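Local atomic coordinates of acyl-CoA thioester hydrolase HI0827 (Haemophilus influenzae Rd KW20, PDB entry 3BJK), a protein that probably hydrolyses the thioester bond of a broad range of acyl-coenzyme A substrates, working as a hexamer of hotdog-fold subunits. Residues Pro71-Gln83 and Ile94-Glu106. The protein carries 1 engineered substitution. Residues are numbered along the deposited sequence; the frame is centred on the assembly and turned at random.
Sequences PISVGDVVCCYGQ and IKVEVWVKKVASE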
ATOM      1  N   PRO C  71     -10.342 -12.800 -16.385  1.00 28.14           N
ATOM      2  CA  PRO C  71      -9.481 -11.803 -15.768  1.00 29.45           C
ATOM      3  C   PRO C  71     -10.126 -10.412 -15.620  1.00 29.41           C
ATOM      4  O   PRO C  71     -11.026 -10.053 -16.387  1.00 29.23           O
ATOM      5  CB  PRO C  71      -8.280 -11.746 -16.706  1.00 28.73           C
ATOM      6  CG  PRO C  71      -8.755 -12.204 -17.999  1.00 30.01           C
ATOM      7  CD  PRO C  71      -9.910 -13.147 -17.751  1.00 29.03           C
ATOM      8  N   ILE C  72      -9.651  -9.643 -14.657  1.00 30.08           N
ATOM      9  CA  ILE C  72     -10.022  -8.225 -14.546  1.00 29.75           C
ATOM     10  C   ILE C  72      -8.920  -7.340 -15.072  1.00 29.54           C
ATOM     11  O   ILE C  72      -7.754  -7.615 -14.880  1.00 30.79           O
ATOM     12  CB  ILE C  72     -10.346  -7.831 -13.045  1.00 29.25           C
ATOM     13  CG1 ILE C  72     -11.508  -8.630 -12.512  1.00 30.75           C
ATOM     14  CG2 ILE C  72     -10.629  -6.325 -12.928  1.00 28.75           C
ATOM     15  CD1 ILE C  72     -11.802  -8.402 -11.099  1.00 30.92           C
ATOM     16  N   SER C  73      -9.284  -6.272 -15.774  1.00 30.88           N
ATOM     17  CA  SER C  73      -8.326  -5.342 -16.337  1.00 30.41           C
ATOM     18  C   SER C  73      -8.264  -4.046 -15.531  1.00 29.47           C
ATOM     19  O   SER C  73      -9.245  -3.596 -14.966  1.00 28.44           O
ATOM     20  CB  SER C  73      -8.684  -4.987 -17.772  1.00 31.48           C
ATOM     21  OG  SER C  73      -8.536  -6.138 -18.580  1.00 33.11           O
ATOM     22  N   VAL C  74      -7.114  -3.410 -15.562  1.00 29.22           N
ATOM     23  CA  VAL C  74      -6.983  -2.038 -15.045  1.00 28.86           C
ATOM     24  C   VAL C  74      -8.033  -1.106 -15.680  1.00 27.88           C
ATOM     25  O   VAL C  74      -8.207  -1.082 -16.894  1.00 26.37           O
ATOM     26  CB  VAL C  74      -5.548  -1.469 -15.290  1.00 28.94           C
ATOM     27  CG1 VAL C  74      -5.459  -0.008 -14.903  1.00 30.04           C
ATOM     28  CG2 VAL C  74      -4.550  -2.264 -14.491  1.00 29.18           C
ATOM     29  N   GLY C  75      -8.694  -0.311 -14.854  1.00 27.74           N
ATOM     30  CA  GLY C  75      -9.678   0.627 -15.375  1.00 27.85           C
ATOM     31  C   GLY C  75     -11.106   0.074 -15.450  1.00 27.42           C
ATOM     32  O   GLY C  75     -12.021   0.862 -15.685  1.00 27.86           O
ATOM     33  N   ASP C  76     -11.292  -1.247 -15.268  1.00 27.51           N
ATOM     34  CA  ASP C  76     -12.624  -1.881 -15.182  1.00 28.75           C
ATOM     35  C   ASP C  76     -13.292  -1.386 -13.881  1.00 28.02           C
ATOM     36  O   ASP C  76     -12.639  -1.223 -12.878  1.00 27.41           O
ATOM     37  CB  ASP C  76     -12.515  -3.433 -15.036  1.00 29.51           C
ATOM     38  CG  ASP C  76     -12.209  -4.160 -16.343  1.00 31.80           C
ATOM     39  OD1 ASP C  76     -12.147  -3.540 -17.426  1.00 27.67           O
ATOM     40  OD2 ASP C  76     -11.992  -5.395 -16.246  1.00 32.89           O
ATOM     41  N   VAL C  77     -14.598  -1.176 -13.920  1.00 29.51           N
ATOM     42  CA  VAL C  77     -15.394  -0.978 -12.716  1.00 28.80           C
ATOM     43  C   VAL C  77     -15.677  -2.372 -12.196  1.00 30.24           C
ATOM     44  O   VAL C  77     -16.062  -3.242 -12.978  1.00 29.82           O
ATOM     45  CB  VAL C  77     -16.678  -0.237 -13.012  1.00 28.46           C
ATOM     46  CG1 VAL C  77     -17.575  -0.199 -11.776  1.00 27.16           C
ATOM     47  CG2 VAL C  77     -16.385   1.152 -13.532  1.00 28.77           C
ATOM     48  N   VAL C  78     -15.447  -2.591 -10.897  1.00 29.68           N
ATOM     49  CA  VAL C  78     -15.584  -3.895 -10.274  1.00 30.91           C
ATOM     50  C   VAL C  78     -16.649  -3.840  -9.159  1.00 31.07           C
ATOM     51  O   VAL C  78     -16.515  -3.044  -8.213  1.00 31.76           O
ATOM     52  CB  VAL C  78     -14.240  -4.401  -9.732  1.00 30.48           C
ATOM     53  CG1 VAL C  78     -14.374  -5.808  -9.055  1.00 32.80           C
ATOM     54  CG2 VAL C  78     -13.185  -4.429 -10.861  1.00 32.45           C
ATOM     55  N   CYS C  79     -17.706  -4.650  -9.319  1.00 31.84           N
ATOM     56  CA  CYS C  79     -18.823  -4.794  -8.350  1.00 32.22           C
ATOM     57  C   CYS C  79     -18.839  -6.172  -7.745  1.00 32.43           C
ATOM     58  O   CYS C  79     -18.617  -7.150  -8.480  1.00 32.93           O
ATOM     59  CB  CYS C  79     -20.167  -4.639  -9.043  1.00 32.12           C
ATOM     60  SG  CYS C  79     -20.384  -3.076  -9.826  1.00 35.87           S
ATOM     61  N   CYS C  80     -19.209  -6.259  -6.455  1.00 32.42           N
ATOM     62  CA  CYS C  80     -19.388  -7.547  -5.747  1.00 31.89           C
ATOM     63  C   CYS C  80     -20.833  -7.625  -5.283  1.00 31.05           C
ATOM     64  O   CYS C  80     -21.319  -6.691  -4.677  1.00 31.42           O
ATOM     65  CB  CYS C  80     -18.460  -7.684  -4.551  1.00 31.69           C
ATOM     66  SG  CYS C  80     -16.699  -7.840  -4.977  1.00 33.01           S
ATOM     67  N   TYR C  81     -21.518  -8.694  -5.672  1.00 30.39           N
ATOM     68  CA  TYR C  81     -22.898  -8.941  -5.280  1.00 29.98           C
ATOM     69  C   TYR C  81     -22.976 -10.156  -4.384  1.00 29.75           C
ATOM     70  O   TYR C  81     -22.237 -11.146  -4.562  1.00 28.97           O
ATOM     71  CB  TYR C  81     -23.787  -9.158  -6.483  1.00 30.09           C
ATOM     72  CG  TYR C  81     -23.943  -7.984  -7.377  1.00 30.53           C
ATOM     73  CD1 TYR C  81     -23.028  -7.751  -8.409  1.00 31.15           C
ATOM     74  CD2 TYR C  81     -25.010  -7.090  -7.214  1.00 29.58           C
ATOM     75  CE1 TYR C  81     -23.161  -6.684  -9.234  1.00 29.95           C
ATOM     76  CE2 TYR C  81     -25.137  -6.005  -8.035  1.00 30.63           C
ATOM     77  CZ  TYR C  81     -24.209  -5.807  -9.055  1.00 31.57           C
ATOM     78  OH  TYR C  81     -24.371  -4.748  -9.933  1.00 33.07           O
ATOM     79  N   GLY C  82     -23.865 -10.068  -3.406  1.00 29.11           N
ATOM     80  CA  GLY C  82     -23.995 -11.087  -2.392  1.00 29.17           C
ATOM     81  C   GLY C  82     -25.410 -11.614  -2.319  1.00 29.60           C
ATOM     82  O   GLY C  82     -26.366 -10.853  -2.436  1.00 30.31           O
ATOM     83  N   GLN C  83     -25.524 -12.922  -2.147  1.00 30.01           N
ATOM     84  CA  GLN C  83     -26.760 -13.595  -1.880  1.00 31.41           C
ATOM     85  C   GLN C  83     -26.558 -14.501  -0.647  1.00 30.65           C
ATOM     86  O   GLN C  83     -25.795 -15.465  -0.694  1.00 28.75           O
ATOM     87  CB  GLN C  83     -27.170 -14.407  -3.107  1.00 31.79           C
ATOM     88  CG  GLN C  83     -28.437 -15.142  -2.933  1.00 37.25           C
ATOM     89  CD  GLN C  83     -28.783 -15.955  -4.152  1.00 43.75           C
ATOM     90  OE1 GLN C  83     -28.075 -15.915  -5.175  1.00 49.00           O
ATOM     91  NE2 GLN C  83     -29.865 -16.730  -4.051  1.00 46.96           N
ATOM     92  N   ILE C  94     -22.762 -16.948   2.376  1.00 28.82           N
ATOM     93  CA  ILE C  94     -23.054 -15.922   1.407  1.00 28.94           C
ATOM     94  C   ILE C  94     -22.361 -16.327   0.104  1.00 30.23           C
ATOM     95  O   ILE C  94     -21.173 -16.615   0.115  1.00 30.07           O
ATOM     96  CB  ILE C  94     -22.600 -14.499   1.849  1.00 30.09           C
ATOM     97  CG1 ILE C  94     -23.448 -14.019   3.015  1.00 30.42           C
ATOM     98  CG2 ILE C  94     -22.704 -13.521   0.648  1.00 30.38           C
ATOM     99  CD1 ILE C  94     -22.980 -12.895   3.714  1.00 30.08           C
ATOM    100  N   LYS C  95     -23.112 -16.385  -0.990  1.00 30.71           N
ATOM    101  CA  LYS C  95     -22.490 -16.467  -2.335  1.00 31.61           C
ATOM    102  C   LYS C  95     -22.168 -15.056  -2.866  1.00 31.97           C
ATOM    103  O   LYS C  95     -23.049 -14.167  -2.903  1.00 32.02           O
ATOM    104  CB  LYS C  95     -23.383 -17.218  -3.292  1.00 32.63           C
ATOM    105  CG  LYS C  95     -22.692 -17.572  -4.663  1.00 35.62           C
ATOM    106  CD  LYS C  95     -23.707 -18.132  -5.594  1.00 40.66           C
ATOM    107  CE  LYS C  95     -23.074 -18.659  -6.897  1.00 43.24           C
ATOM    108  NZ  LYS C  95     -21.756 -18.113  -7.111  1.00 46.44           N
ATOM    109  N   VAL C  96     -20.913 -14.843  -3.261  1.00 31.92           N
ATOM    110  CA  VAL C  96     -20.449 -13.573  -3.839  1.00 32.39           C
ATOM    111  C   VAL C  96     -20.118 -13.778  -5.315  1.00 32.03           C
ATOM    112  O   VAL C  96     -19.476 -14.779  -5.664  1.00 32.16           O
ATOM    113  CB  VAL C  96     -19.199 -13.072  -3.067  1.00 33.11           C
ATOM    114  CG1 VAL C  96     -18.620 -11.782  -3.670  1.00 33.58           C
ATOM    115  CG2 VAL C  96     -19.539 -12.879  -1.601  1.00 33.21           C
ATOM    116  N   GLU C  97     -20.663 -12.922  -6.188  1.00 32.34           N
ATOM    117  CA  GLU C  97     -20.245 -12.829  -7.578  1.00 32.65           C
ATOM    118  C   GLU C  97     -19.592 -11.470  -7.819  1.00 32.56           C
ATOM    119  O   GLU C  97     -20.093 -10.407  -7.344  1.00 32.14           O
ATOM    120  CB  GLU C  97     -21.397 -12.910  -8.513  1.00 32.88           C
ATOM    121  CG  GLU C  97     -22.250 -14.172  -8.405  1.00 34.50           C
ATOM    122  CD  GLU C  97     -23.291 -14.265  -9.522  1.00 38.85           C
ATOM    123  OE1 GLU C  97     -23.760 -13.211 -10.042  1.00 37.56           O
ATOM    124  OE2 GLU C  97     -23.662 -15.409  -9.880  1.00 42.23           O
ATOM    125  N   VAL C  98     -18.450 -11.533  -8.502  1.00 32.72           N
ATOM    126  CA  VAL C  98     -17.718 -10.357  -9.013  1.00 32.29           C
ATOM    127  C   VAL C  98     -17.980 -10.126 -10.460  1.00 31.74           C
ATOM    128  O   VAL C  98     -17.845 -11.027 -11.285  1.00 29.35           O
ATOM    129  CB  VAL C  98     -16.209 -10.439  -8.775  1.00 32.98           C
ATOM    130  CG1 VAL C  98     -15.571  -9.121  -9.143  1.00 32.32           C
ATOM    131  CG2 VAL C  98     -15.906 -10.772  -7.323  1.00 33.07           C
ATOM    132  N   TRP C  99     -18.437  -8.905 -10.736  1.00 31.28           N
ATOM    133  CA  TRP C  99     -18.828  -8.481 -12.037  1.00 31.91           C
ATOM    134  C   TRP C  99     -18.010  -7.227 -12.377  1.00 31.58           C
ATOM    135  O   TRP C  99     -17.717  -6.400 -11.511  1.00 31.99           O
ATOM    136  CB  TRP C  99     -20.329  -8.145 -12.051  1.00 32.19           C
ATOM    137  CG  TRP C  99     -21.266  -9.340 -12.047  1.00 30.28           C
ATOM    138  CD1 TRP C  99     -21.606 -10.141 -10.972  1.00 29.88           C
ATOM    139  CD2 TRP C  99     -21.994  -9.824 -13.149  1.00 28.08           C
ATOM    140  NE1 TRP C  99     -22.483 -11.088 -11.367  1.00 31.02           N
ATOM    141  CE2 TRP C  99     -22.746 -10.933 -12.699  1.00 28.89           C
ATOM    142  CE3 TRP C  99     -22.086  -9.438 -14.499  1.00 29.46           C
ATOM    143  CZ2 TRP C  99     -23.562 -11.661 -13.544  1.00 30.74           C
ATOM    144  CZ3 TRP C  99     -22.906 -10.170 -15.342  1.00 31.77           C
ATOM    145  CH2 TRP C  99     -23.644 -11.266 -14.854  1.00 31.02           C
ATOM    146  N   VAL C 100     -17.675  -7.124 -13.642  1.00 30.75           N
ATOM    147  CA  VAL C 100     -16.978  -5.979 -14.226  1.00 31.91           C
ATOM    148  C   VAL C 100     -17.903  -5.235 -15.202  1.00 30.13           C
ATOM    149  O   VAL C 100     -18.764  -5.830 -15.870  1.00 30.62           O
ATOM    150  CB  VAL C 100     -15.686  -6.466 -14.971  1.00 30.51           C
ATOM    151  CG1 VAL C 100     -15.263  -5.560 -16.055  1.00 36.60           C
ATOM    152  CG2 VAL C 100     -14.540  -6.747 -13.967  1.00 32.74           C
ATOM    153  N   LYS C 101     -17.701  -3.922 -15.272  1.00 30.37           N
ATOM    154  CA  LYS C 101     -18.276  -3.058 -16.313  1.00 30.31           C
ATOM    155  C   LYS C 101     -17.165  -2.273 -17.025  1.00 30.76           C
ATOM    156  O   LYS C 101     -16.344  -1.616 -16.359  1.00 28.64           O
ATOM    157  CB  LYS C 101     -19.286  -2.091 -15.674  1.00 30.62           C
ATOM    158  CG  LYS C 101     -20.041  -1.162 -16.642  1.00 30.32           C
ATOM    159  CD  LYS C 101     -20.919  -0.170 -15.837  1.00 32.29           C
ATOM    160  CE  LYS C 101     -21.779   0.685 -16.664  1.00 33.32           C
ATOM    161  NZ  LYS C 101     -22.708   1.564 -15.885  1.00 34.94           N
ATOM    162  N   LYS C 102     -17.140  -2.363 -18.359  1.00 31.48           N
ATOM    163  CA  LYS C 102     -16.222  -1.602 -19.205  1.00 33.20           C
ATOM    164  C   LYS C 102     -16.806  -0.203 -19.421  1.00 33.96           C
ATOM    165  O   LYS C 102     -17.837  -0.045 -20.085  1.00 33.96           O
ATOM    166  CB  LYS C 102     -16.069  -2.236 -20.608  1.00 33.98           C
ATOM    167  CG  LYS C 102     -15.657  -3.697 -20.659  1.00 36.52           C
ATOM    168  CD  LYS C 102     -14.413  -3.920 -19.881  1.00 40.04           C
ATOM    169  CE  LYS C 102     -13.434  -4.832 -20.605  1.00 42.66           C
ATOM    170  NZ  LYS C 102     -12.155  -4.932 -19.813  1.00 42.61           N
ATOM    171  N   VAL C 103     -16.120   0.800 -18.886  1.00 35.60           N
ATOM    172  CA  VAL C 103     -16.539   2.221 -19.010  1.00 36.94           C
ATOM    173  C   VAL C 103     -15.550   3.067 -19.811  1.00 38.89           C
ATOM    174  O   VAL C 103     -15.948   4.096 -20.391  1.00 38.65           O
ATOM    175  CB  VAL C 103     -16.770   2.877 -17.616  1.00 37.07           C
ATOM    176  CG1 VAL C 103     -17.857   2.121 -16.839  1.00 36.35           C
ATOM    177  CG2 VAL C 103     -15.471   2.890 -16.780  1.00 36.63           C
ATOM    178  N   ALA C 104     -14.276   2.657 -19.832  1.00 41.09           N
ATOM    179  CA  ALA C 104     -13.230   3.379 -20.589  1.00 43.56           C
ATOM    180  C   ALA C 104     -12.271   2.458 -21.355  1.00 45.58           C
ATOM    181  O   ALA C 104     -11.215   2.908 -21.825  1.00 46.61           O
ATOM    182  CB  ALA C 104     -12.439   4.307 -19.675  1.00 43.79           C
ATOM    183  N   SER C 105     -12.655   1.191 -21.500  1.00 47.29           N
ATOM    184  CA  SER C 105     -12.009   0.247 -22.408  1.00 48.26           C
ATOM    185  C   SER C 105     -13.100  -0.343 -23.288  1.00 48.49           C
ATOM    186  O   SER C 105     -14.274  -0.200 -22.982  1.00 48.86           O
ATOM    187  CB  SER C 105     -11.365  -0.874 -21.620  1.00 48.66           C
ATOM    188  OG  SER C 105     -12.276  -1.954 -21.510  1.00 50.64           O
ATOM    189  N   GLU C 106     -12.721  -1.008 -24.378  1.00 49.25           N
ATOM    190  CA  GLU C 106     -13.699  -1.537 -25.329  1.00 49.09           C
ATOM    191  C   GLU C 106     -14.038  -2.996 -25.030  1.00 49.19           C
ATOM    192  O   GLU C 106     -13.186  -3.746 -24.534  1.00 49.20           O
ATOM    193  CB  GLU C 106     -13.192  -1.382 -26.767  1.00 49.69           C
ATOM    194  CG  GLU C 106     -13.092   0.062 -27.215  1.00 50.01           C
ATOM    195  CD  GLU C 106     -14.445   0.675 -27.590  1.00 52.59           C
ATOM    196  OE1 GLU C 106     -15.491   0.186 -27.104  1.00 53.93           O
ATOM    197  OE2 GLU C 106     -14.464   1.647 -28.389  1.00 53.22           O
TER
HETATM  198  O   HOH W   1     -11.882  -7.496 -17.738  1.00 33.93           O
HETATM  199  O   HOH W   2     -13.177   0.526 -18.199  1.00 37.10           O
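Asp76 and Lys102 meet across the contact, next to the Val77-Lys101 pair, where NZ of Lys102 bonds OD1 of Asp76 at 2.8 Å on its syn lone pair, a salt bridge. The lysine chain bends at chi2 and chi3 (-54° and -137°), which brings it alongside the carboxylate. The other oxygen, OD2, takes the Ser73 N-H from above the carboxylate plane (2.9 Å) and accepts a hydrogen bond from a water that also donates to Pro71 O; this ties Asp76 into the type II turn Ser73-Asp76. Val100 CG1 lies against the same OD2 at 3.3 Å.

Along the strands, eight backbone hydrogen bonds join the antiparallel pairs Val77-Lys101, Cys79-Trp99, Tyr81-Glu97 and Gln83-Lys95. Diagonally across the strands, Val78 CG1 packs on Val98 CG1 at 3.5 Å, on the face where Val96 and Val98 touch Met42 of helix 35-54. On the opposite face, the Tyr81 edge points at the five-membered ring of Trp99 in an offset T-shaped stack, planes at 87°. Glu97 OE1 receives Trp99 NE1 (2.8 Å) in the indole plane, fixing that ring's rotation, while OE2 pairs with Arg10. Lys101 reaches Glu52 of the second subunit.

This hairpin of the hotdog sheet thus has one apolar face against the central helix and one mixed face, on which Tyr81, Trp99 and charged side chains lie beside Val77 and Cys79, while the buried Asp76 charge is probably stabilised as carboxylate by Lys102 and the turn.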